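Local atomic coordinates of genome polyprotein (Chicken sicinivirus JSY, PDB entry 6QWT), a protein that copies viral RNA through its 3Dpol portion, the RNA-dependent RNA polymerase that makes up this chain. Residues A[174-179]-A[278-283]; A[235-240]-A[306-311]; A[390-395]-A[465-470]. All blocks are in the same frame, centred on the assembly; numbering follows the deposited sequence.

Contact 1: residues A[174-179]-A[278-283]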
loop_
_atom_site.group_PDB
_atom_site.type_symbol
_atom_site.label_atom_id
_atom_site.label_comp_id
_atom_site.label_asym_id
_atom_site.label_seq_id
_atom_site.Cartn_x
_atom_site.Cartn_y
_atom_site.Cartn_z
ATOM N N LEU A 174 -11.829 -3.512 -0.279
ATOM C CA LEU A 174 -11.511 -4.898 -0.575
ATOM C C LEU A 174 -10.054 -5.177 -0.235
ATOM O O LEU A 174 -9.192 -4.306 -0.388
ATOM C CB LEU A 174 -11.770 -5.216 -2.048
ATOM C CG LEU A 174 -13.207 -5.044 -2.531
ATOM C CD1 LEU A 174 -13.234 -4.893 -4.043
ATOM C CD2 LEU A 174 -14.056 -6.224 -2.090
ATOM N N ILE A 175 -9.788 -6.387 0.243
ATOM C CA ILE A 175 -8.430 -6.874 0.449
ATOM C C ILE A 175 -8.282 -8.159 -0.350
ATOM O O ILE A 175 -9.106 -9.074 -0.227
ATOM C CB ILE A 175 -8.110 -7.087 1.942
ATOM C CG1 ILE A 175 -6.742 -7.752 2.116
ATOM C CG2 ILE A 175 -9.204 -7.886 2.637
ATOM C CD1 ILE A 175 -6.300 -7.872 3.563
ATOM N N GLU A 176 -7.251 -8.214 -1.191
ATOM C CA GLU A 176 -7.056 -9.326 -2.110
ATOM C C GLU A 176 -5.659 -9.892 -1.914
ATOM O O GLU A 176 -4.684 -9.138 -1.847
ATOM C CB GLU A 176 -7.269 -8.879 -3.563
ATOM C CG GLU A 176 -8.411 -7.875 -3.728
ATOM C CD GLU A 176 -9.005 -7.865 -5.126
ATOM O OE1 GLU A 176 -8.990 -6.798 -5.776
ATOM O OE2 GLU A 176 -9.491 -8.925 -5.573
ATOM N N ALA A 177 -5.568 -11.216 -1.819
ATOM C CA ALA A 177 -4.315 -11.901 -1.537
ATOM C C ALA A 177 -3.977 -12.853 -2.677
ATOM O O ALA A 177 -4.821 -13.652 -3.094
ATOM C CB ALA A 177 -4.393 -12.668 -0.213
ATOM N N ALA A 178 -2.750 -12.759 -3.176
ATOM C CA ALA A 178 -2.262 -13.682 -4.185
ATOM C C ALA A 178 -1.819 -14.988 -3.530
ATOM O O ALA A 178 -1.481 -15.016 -2.343
ATOM C CB ALA A 178 -1.104 -13.053 -4.955
ATOM N N PRO A 179 -1.820 -16.090 -4.277
ATOM C CA PRO A 179 -1.377 -17.364 -3.703
ATOM C C PRO A 179 0.136 -17.411 -3.535
ATOM O O PRO A 179 0.889 -16.683 -4.186
ATOM C CB PRO A 179 -1.859 -18.405 -4.718
ATOM C CG PRO A 179 -1.976 -17.660 -6.002
ATOM C CD PRO A 179 -2.333 -16.243 -5.651
ATOM N N SER A 278 -6.337 -10.012 -14.356
ATOM C CA SER A 278 -6.188 -10.887 -13.204
ATOM C C SER A 278 -7.465 -11.674 -12.934
ATOM O O SER A 278 -8.572 -11.222 -13.237
ATOM C CB SER A 278 -5.819 -10.071 -11.962
ATOM O OG SER A 278 -6.804 -9.083 -11.710
ATOM N N LYS A 279 -7.296 -12.855 -12.342
ATOM C CA LYS A 279 -8.406 -13.708 -11.944
ATOM C C LYS A 279 -8.667 -13.553 -10.452
ATOM O O LYS A 279 -7.731 -13.512 -9.649
ATOM C CB LYS A 279 -8.117 -15.175 -12.272
ATOM C CG LYS A 279 -7.941 -15.444 -13.755
ATOM C CD LYS A 279 -7.119 -16.692 -14.007
ATOM C CE LYS A 279 -7.902 -17.935 -13.659
ATOM N NZ LYS A 279 -7.136 -19.181 -13.935
ATOM N N HIS A 280 -9.945 -13.474 -10.086
ATOM C CA HIS A 280 -10.349 -13.244 -8.709
ATOM C C HIS A 280 -11.436 -14.230 -8.306
ATOM O O HIS A 280 -12.183 -14.732 -9.149
ATOM C CB HIS A 280 -10.870 -11.814 -8.505
ATOM C CG HIS A 280 -9.882 -10.747 -8.857
ATOM N ND1 HIS A 280 -9.311 -9.921 -7.911
ATOM C CD2 HIS A 280 -9.374 -10.356 -10.052
ATOM C CE1 HIS A 280 -8.492 -9.074 -8.507
ATOM N NE2 HIS A 280 -8.509 -9.318 -9.805
ATOM N N VAL A 281 -11.520 -14.498 -7.004
ATOM C CA VAL A 281 -12.613 -15.283 -6.443
ATOM C C VAL A 281 -13.096 -14.591 -5.172
ATOM O O VAL A 281 -12.330 -14.426 -4.216
ATOM C CB VAL A 281 -12.218 -16.746 -6.166
ATOM C CG1 VAL A 281 -10.970 -16.852 -5.283
ATOM C CG2 VAL A 281 -13.394 -17.505 -5.570
ATOM N N PHE A 282 -14.353 -14.160 -5.175
ATOM C CA PHE A 282 -14.984 -13.497 -4.037
ATOM C C PHE A 282 -16.133 -14.389 -3.582
ATOM O O PHE A 282 -17.242 -14.305 -4.119
ATOM C CB PHE A 282 -15.466 -12.101 -4.424
ATOM C CG PHE A 282 -16.191 -11.374 -3.325
ATOM C CD1 PHE A 282 -15.496 -10.838 -2.252
ATOM C CD2 PHE A 282 -17.564 -11.210 -3.375
ATOM C CE1 PHE A 282 -16.160 -10.160 -1.245
ATOM C CE2 PHE A 282 -18.235 -10.533 -2.372
ATOM C CZ PHE A 282 -17.532 -10.008 -1.306
ATOM N N GLY A 283 -15.873 -15.245 -2.601
ATOM C CA GLY A 283 -16.875 -16.230 -2.232
ATOM C C GLY A 283 -17.001 -17.233 -3.367
ATOM O O GLY A 283 -16.022 -17.873 -3.772
#

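Contact 2: residues A[235-240]-A[306-311]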
loop_
_atom_site.group_PDB
_atom_site.type_symbol
_atom_site.label_atom_id
_atom_site.label_comp_id
_atom_site.label_asym_id
_atom_site.label_seq_id
_atom_site.Cartn_x
_atom_site.Cartn_y
_atom_site.Cartn_z
ATOM N N SER A 235 -9.188 8.254 -5.346
ATOM C CA SER A 235 -10.336 7.438 -4.979
ATOM C C SER A 235 -10.442 6.288 -5.967
ATOM O O SER A 235 -10.441 6.508 -7.185
ATOM C CB SER A 235 -11.623 8.265 -4.967
ATOM O OG SER A 235 -11.615 9.246 -5.989
ATOM N N ASN A 236 -10.502 5.062 -5.444
ATOM C CA ASN A 236 -10.613 3.851 -6.267
ATOM C C ASN A 236 -9.420 3.703 -7.211
ATOM O O ASN A 236 -9.570 3.338 -8.379
ATOM C CB ASN A 236 -11.932 3.830 -7.046
ATOM C CG ASN A 236 -13.080 4.433 -6.260
ATOM O OD1 ASN A 236 -13.551 3.854 -5.281
ATOM N ND2 ASN A 236 -13.538 5.605 -6.689
ATOM N N PHE A 237 -8.222 3.987 -6.692
ATOM C CA PHE A 237 -7.000 3.843 -7.480
ATOM C C PHE A 237 -6.833 2.419 -7.995
ATOM O O PHE A 237 -6.436 2.209 -9.147
ATOM C CB PHE A 237 -5.796 4.252 -6.632
ATOM C CG PHE A 237 -4.511 4.384 -7.405
ATOM C CD1 PHE A 237 -4.439 5.192 -8.530
ATOM C CD2 PHE A 237 -3.371 3.713 -6.992
ATOM C CE1 PHE A 237 -3.254 5.319 -9.238
ATOM C CE2 PHE A 237 -2.183 3.836 -7.693
ATOM C CZ PHE A 237 -2.123 4.640 -8.818
ATOM N N ASP A 238 -7.141 1.424 -7.159
ATOM C CA ASP A 238 -6.943 0.027 -7.524
ATOM C C ASP A 238 -7.897 -0.448 -8.612
ATOM O O ASP A 238 -7.676 -1.525 -9.175
ATOM C CB ASP A 238 -7.083 -0.859 -6.285
ATOM C CG ASP A 238 -6.134 -0.452 -5.174
ATOM O OD1 ASP A 238 -4.914 -0.374 -5.434
ATOM O OD2 ASP A 238 -6.608 -0.204 -4.045
ATOM N N SER A 239 -8.942 0.319 -8.919
ATOM C CA SER A 239 -9.849 -0.015 -10.009
ATOM C C SER A 239 -9.629 0.835 -11.253
ATOM O O SER A 239 -9.888 0.363 -12.365
ATOM C CB SER A 239 -11.307 0.134 -9.554
ATOM O OG SER A 239 -11.649 -0.859 -8.605
ATOM N N THR A 240 -9.141 2.064 -11.097
ATOM C CA THR A 240 -9.075 3.014 -12.198
ATOM C C THR A 240 -7.763 2.966 -12.973
ATOM O O THR A 240 -7.658 3.624 -14.015
ATOM C CB THR A 240 -9.298 4.435 -11.674
ATOM O OG1 THR A 240 -8.410 4.683 -10.578
ATOM C CG2 THR A 240 -10.735 4.603 -11.201
ATOM N N MET A 306 5.297 2.968 -9.357
ATOM C CA MET A 306 5.717 3.293 -10.712
ATOM C C MET A 306 4.534 3.758 -11.551
ATOM O O MET A 306 4.634 4.763 -12.261
ATOM C CB MET A 306 6.415 2.087 -11.343
ATOM C CG MET A 306 7.588 1.595 -10.507
ATOM S SD MET A 306 8.468 0.171 -11.180
ATOM C CE MET A 306 8.890 0.763 -12.790
ATOM N N VAL A 307 3.395 3.065 -11.450
ATOM C CA VAL A 307 2.186 3.493 -12.155
ATOM C C VAL A 307 1.823 4.922 -11.770
ATOM O O VAL A 307 1.523 5.763 -12.625
ATOM C CB VAL A 307 1.022 2.528 -11.862
ATOM C CG1 VAL A 307 -0.307 3.151 -12.286
ATOM C CG2 VAL A 307 1.241 1.199 -12.555
ATOM N N ASN A 308 1.840 5.212 -10.471
ATOM C CA ASN A 308 1.494 6.550 -10.006
ATOM C C ASN A 308 2.467 7.594 -10.543
ATOM O O ASN A 308 2.048 8.664 -10.999
ATOM C CB ASN A 308 1.469 6.559 -8.480
ATOM C CG ASN A 308 0.506 7.569 -7.922
ATOM O OD1 ASN A 308 0.133 8.528 -8.597
ATOM N ND2 ASN A 308 0.058 7.339 -6.693
ATOM N N ASN A 309 3.770 7.302 -10.495
ATOM C CA ASN A 309 4.762 8.232 -11.029
ATOM C C ASN A 309 4.508 8.505 -12.507
ATOM O O ASN A 309 4.488 9.663 -12.942
ATOM C CB ASN A 309 6.173 7.677 -10.824
ATOM C CG ASN A 309 6.790 8.100 -9.499
ATOM O OD1 ASN A 309 7.689 8.946 -9.456
ATOM N ND2 ASN A 309 6.320 7.500 -8.410
ATOM N N ILE A 310 4.299 7.441 -13.293
ATOM C CA ILE A 310 4.078 7.589 -14.730
ATOM C C ILE A 310 2.832 8.425 -14.996
ATOM O O ILE A 310 2.834 9.331 -15.840
ATOM C CB ILE A 310 3.972 6.206 -15.402
ATOM C CG1 ILE A 310 5.207 5.354 -15.099
ATOM C CG2 ILE A 310 3.749 6.351 -16.898
ATOM C CD1 ILE A 310 6.315 5.501 -16.067
ATOM N N SER A 311 1.744 8.125 -14.286
ATOM C CA SER A 311 0.484 8.822 -14.521
ATOM C C SER A 311 0.610 10.308 -14.209
ATOM O O SER A 311 0.185 11.158 -15.000
ATOM C CB SER A 311 -0.625 8.177 -13.691
ATOM O OG SER A 311 -0.712 6.793 -13.974
#

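Contact 3: residues A[390-395]-A[465-470]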
loop_
_atom_site.group_PDB
_atom_site.type_symbol
_atom_site.label_atom_id
_atom_site.label_comp_id
_atom_site.label_asym_id
_atom_site.label_seq_id
_atom_site.Cartn_x
_atom_site.Cartn_y
_atom_site.Cartn_z
ATOM N N GLU A 390 12.111 20.148 18.104
ATOM C CA GLU A 390 12.284 21.455 18.736
ATOM C C GLU A 390 13.740 21.725 19.099
ATOM O O GLU A 390 14.172 22.883 19.103
ATOM C CB GLU A 390 11.402 21.556 19.982
ATOM C CG GLU A 390 10.068 22.255 19.746
ATOM C CD GLU A 390 9.155 22.200 20.960
ATOM O OE1 GLU A 390 7.943 21.946 20.784
ATOM O OE2 GLU A 390 9.646 22.412 22.090
ATOM N N ARG A 391 14.510 20.682 19.403
ATOM C CA ARG A 391 15.891 20.846 19.838
ATOM C C ARG A 391 16.903 20.569 18.736
ATOM O O ARG A 391 17.939 21.240 18.669
ATOM C CB ARG A 391 16.179 19.936 21.034
ATOM C CG ARG A 391 17.614 20.008 21.523
ATOM C CD ARG A 391 17.790 19.288 22.843
ATOM N NE ARG A 391 19.185 19.292 23.268
ATOM C CZ ARG A 391 19.613 18.794 24.422
ATOM N NH1 ARG A 391 18.752 18.250 25.269
ATOM N NH2 ARG A 391 20.903 18.838 24.727
ATOM N N PHE A 392 16.632 19.589 17.871
ATOM C CA PHE A 392 17.483 19.260 16.729
ATOM C C PHE A 392 16.650 19.440 15.463
ATOM O O PHE A 392 16.126 18.463 14.904
ATOM C CB PHE A 392 18.039 17.841 16.839
ATOM C CG PHE A 392 18.709 17.554 18.154
ATOM C CD1 PHE A 392 20.060 17.803 18.328
ATOM C CD2 PHE A 392 17.989 17.028 19.215
ATOM C CE1 PHE A 392 20.679 17.537 19.536
ATOM C CE2 PHE A 392 18.603 16.758 20.425
ATOM C CZ PHE A 392 19.949 17.014 20.585
ATOM N N PRO A 393 16.524 20.678 14.972
ATOM C CA PRO A 393 15.551 20.961 13.900
ATOM C C PRO A 393 15.850 20.282 12.573
ATOM O O PRO A 393 14.960 20.236 11.715
ATOM C CB PRO A 393 15.618 22.489 13.756
ATOM C CG PRO A 393 16.302 22.977 15.003
ATOM C CD PRO A 393 17.239 21.888 15.403
ATOM N N THR A 394 17.062 19.769 12.361
ATOM C CA THR A 394 17.342 19.082 11.106
ATOM C C THR A 394 16.665 17.721 11.039
ATOM O O THR A 394 16.561 17.148 9.949
ATOM C CB THR A 394 18.849 18.919 10.908
ATOM O OG1 THR A 394 19.402 18.206 12.019
ATOM C CG2 THR A 394 19.526 20.279 10.792
ATOM N N TYR A 395 16.202 17.195 12.167
ATOM C CA TYR A 395 15.547 15.899 12.219
ATOM C C TYR A 395 14.044 16.093 12.369
ATOM O O TYR A 395 13.590 16.953 13.129
ATOM C CB TYR A 395 16.121 15.060 13.359
ATOM C CG TYR A 395 17.608 14.862 13.194
ATOM C CD1 TYR A 395 18.515 15.650 13.888
ATOM C CD2 TYR A 395 18.104 13.919 12.303
ATOM C CE1 TYR A 395 19.880 15.486 13.717
ATOM C CE2 TYR A 395 19.462 13.747 12.128
ATOM C CZ TYR A 395 20.346 14.531 12.836
ATOM O OH TYR A 395 21.697 14.357 12.658
ATOM N N ARG A 465 15.236 6.794 21.763
ATOM C CA ARG A 465 15.432 5.799 20.715
ATOM C C ARG A 465 15.167 6.377 19.331
ATOM O O ARG A 465 15.804 5.957 18.360
ATOM C CB ARG A 465 14.551 4.577 20.976
ATOM C CG ARG A 465 15.186 3.589 21.946
ATOM C CD ARG A 465 14.437 2.271 22.014
ATOM N NE ARG A 465 14.510 1.511 20.769
ATOM C CZ ARG A 465 15.580 0.837 20.356
ATOM N NH1 ARG A 465 15.542 0.172 19.209
ATOM N NH2 ARG A 465 16.690 0.827 21.083
ATOM N N TRP A 466 14.256 7.348 19.217
ATOM C CA TRP A 466 14.054 8.002 17.928
ATOM C C TRP A 466 15.287 8.796 17.522
ATOM O O TRP A 466 15.765 8.681 16.387
ATOM C CB TRP A 466 12.835 8.920 17.971
ATOM C CG TRP A 466 12.646 9.672 16.685
ATOM C CD1 TRP A 466 12.170 9.173 15.508
ATOM C CD2 TRP A 466 12.947 11.055 16.441
ATOM N NE1 TRP A 466 12.148 10.157 14.550
ATOM C CE2 TRP A 466 12.620 11.323 15.097
ATOM C CE3 TRP A 466 13.459 12.092 17.228
ATOM C CZ2 TRP A 466 12.786 12.583 14.523
ATOM C CZ3 TRP A 466 13.623 13.343 16.657
ATOM C CH2 TRP A 466 13.287 13.577 15.318
ATOM N N LEU A 467 15.812 9.618 18.438
ATOM C CA LEU A 467 17.015 10.387 18.144
ATOM C C LEU A 467 18.179 9.472 17.788
ATOM O O LEU A 467 18.996 9.805 16.923
ATOM C CB LEU A 467 17.376 11.273 19.335
ATOM C CG LEU A 467 16.512 12.513 19.571
ATOM C CD1 LEU A 467 16.819 13.122 20.934
ATOM C CD2 LEU A 467 16.725 13.533 18.464
ATOM N N ALA A 468 18.259 8.307 18.434
ATOM C CA ALA A 468 19.353 7.381 18.164
ATOM C C ALA A 468 19.273 6.828 16.747
ATOM O O ALA A 468 20.286 6.757 16.041
ATOM C CB ALA A 468 19.341 6.243 19.185
ATOM N N THR A 469 18.080 6.425 16.309
ATOM C CA THR A 469 17.978 5.812 14.986
ATOM C C THR A 469 18.116 6.853 13.878
ATOM O O THR A 469 18.679 6.567 12.812
ATOM C CB THR A 469 16.660 5.043 14.854
ATOM O OG1 THR A 469 15.558 5.959 14.874
ATOM C CG2 THR A 469 16.514 4.042 15.991
ATOM N N VAL A 470 17.644 8.073 14.122
ATOM C CA VAL A 470 17.655 9.127 13.111
ATOM C C VAL A 470 19.061 9.704 13.014
ATOM O O VAL A 470 19.319 10.637 12.244
ATOM C CB VAL A 470 16.611 10.215 13.434
ATOM C CG1 VAL A 470 17.142 11.211 14.456
ATOM C CG2 VAL A 470 16.171 10.929 12.167
#

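Contact 1: residues A[174-179]-A[278-283]
Glu176 and His280 reach across an intervening strand and meet at about a right angle. The bond joins His280 ND1 to Glu176 OE2 at 2.5 Å, with the ring nitrogen as donor. The donor path is bent, with an N-H...O angle of 139°. Glu176 OE2 lies at the edge of the imidazole, close to the ring plane, and is met on its syn side but well out of the carboxylate plane. The two flat groups are not coplanar: carboxylate and ring planes stand 38° apart. The second oxygen, Glu176 OE1, sits 3.6 Å from His280 CE1.

In both residues CG lies beside the backbone N and opposite the carbonyl carbon; this carries the imidazole of His280 (chi1 -58°) to the Glu176 carboxylate. The other ring nitrogen, His280 NE2, is 2.6 Å from Ser278 OG in a second hydrogen bond. Bonds at both nitrogens should fix the rotation of the ring. Tyr287 and Tyr153 also meet the imidazole, with Tyr287 nearly parallel to it. Glu176 OE2 has a further partner in Thr155 OG1. The nearby carboxylate would probably favour a proton on ND1.

Strand 152-157 runs between strands 174-177 and 277-282, so side chains make this link, not backbone bonds. The arrangement is a His-carboxylate hydrogen bond on one face of a mixed sheet. The sequence around Glu176 matches polymerase motif F, in the fingers domain of the picornaviral polymerase fold.

Contact 2: residues A[235-240]-A[306-311]
Phe237 has CG swung away from the backbone N (chi1 -170°), and Asn308 does much the same (chi1 -151°), which brings the phenyl ring up to the amide. This is packing inside the palm of the polymerase fold. Phe237 lies in the sequence of motif A, and helix 298-316 follows the glycine-rich start of motif B.

The ring reaches the helix through its far atom. Phe237 CZ is 4.0 Å from Asn308 CG and 4.2 Å from Val307 CG1. Both approaches are oblique to the ring. Ring and amide planes are 35° apart. The contact is buried: the phenyl meets an apolar methyl of Val307 and the polar amide of Asn308, and no hydrogen bond joins the segments.

The amide of Asn308 is held from elsewhere. Its ND2 bonds to the backbone oxygen of Gly333, in the GDD sequence of motif C, so Asn308 joins the motif B helix to that turn. Val307 also packs on helix 243-256.

Each segment has a carbonyl that takes several donors. Asn236 O receives Ser239 N, Thr240 N and Thr240 OG1. In the long helix, Val307 O accepts Ser311 N at 2.9 Å and Ser311 OG at 2.8 Å, the hydroxyl sitting above the carbonyl plane.

Contact 3: residues A[390-395]-A[465-470]
Tyr395 meets the end of helix 459-469 with most of its side chain, laid against Trp466 and Val470. Its CB packs 3.8 Å from Trp466 CH2, obliquely to the indole. Next, Tyr395 CG lies 3.9 Å from Val470 CG1. Beyond it, Tyr395 CD2 faces both methyls of the valine, 3.6 Å from each of Val470 CG1 and CG2. The ring then passes the backbone: Tyr395 CE2 is 3.1 Å from Val470 O, an oblique approach. At CZ the same oxygen is already 4.1 Å away. The hydroxyl OH lies farther still from it and makes no hydrogen bond to the other segment. Tyr395 CG stands beside the backbone N (chi1 -59°), and this directs the ring toward the helix end.

Phe392 opens the type I turn Phe392-Tyr395. Its CD2 packs 3.8 Å from Leu467 CD2, the side chains crossing at about a right angle.

Trp466 has further partners: NE1 bonds to Asp213 O, and His397 stacks on the ring. The turn joins two strands that probably form the motif E hairpin, at the palm-thumb border, and the contact ties it to the last helix, in the thumb.

Close fit of carbon surfaces carries the contact, with perhaps a small polar share from Val470 O against the tyrosine ring.

How the contacts relate
Contacts 1 and 2 interlock along the chain: segment 235-240 falls between the two segments of contact 1, and 306-311 follows them. Their centres are 19 Å apart and their nearest atoms about 6 Å, without touching. Contact 1 lies in the mixed five-stranded sheet, while contact 2 lies beside the antiparallel sheet that includes strand 230-235. Contact 3 comes later in sequence. Its centre is 42 Å from that of contact 1, across the centre of the chain, and 34 Å from that of contact 2. By their sequence motifs, contact 1 belongs to the fingers and contact 2 to the palm, while contact 3 probably joins the palm-thumb border to the thumb.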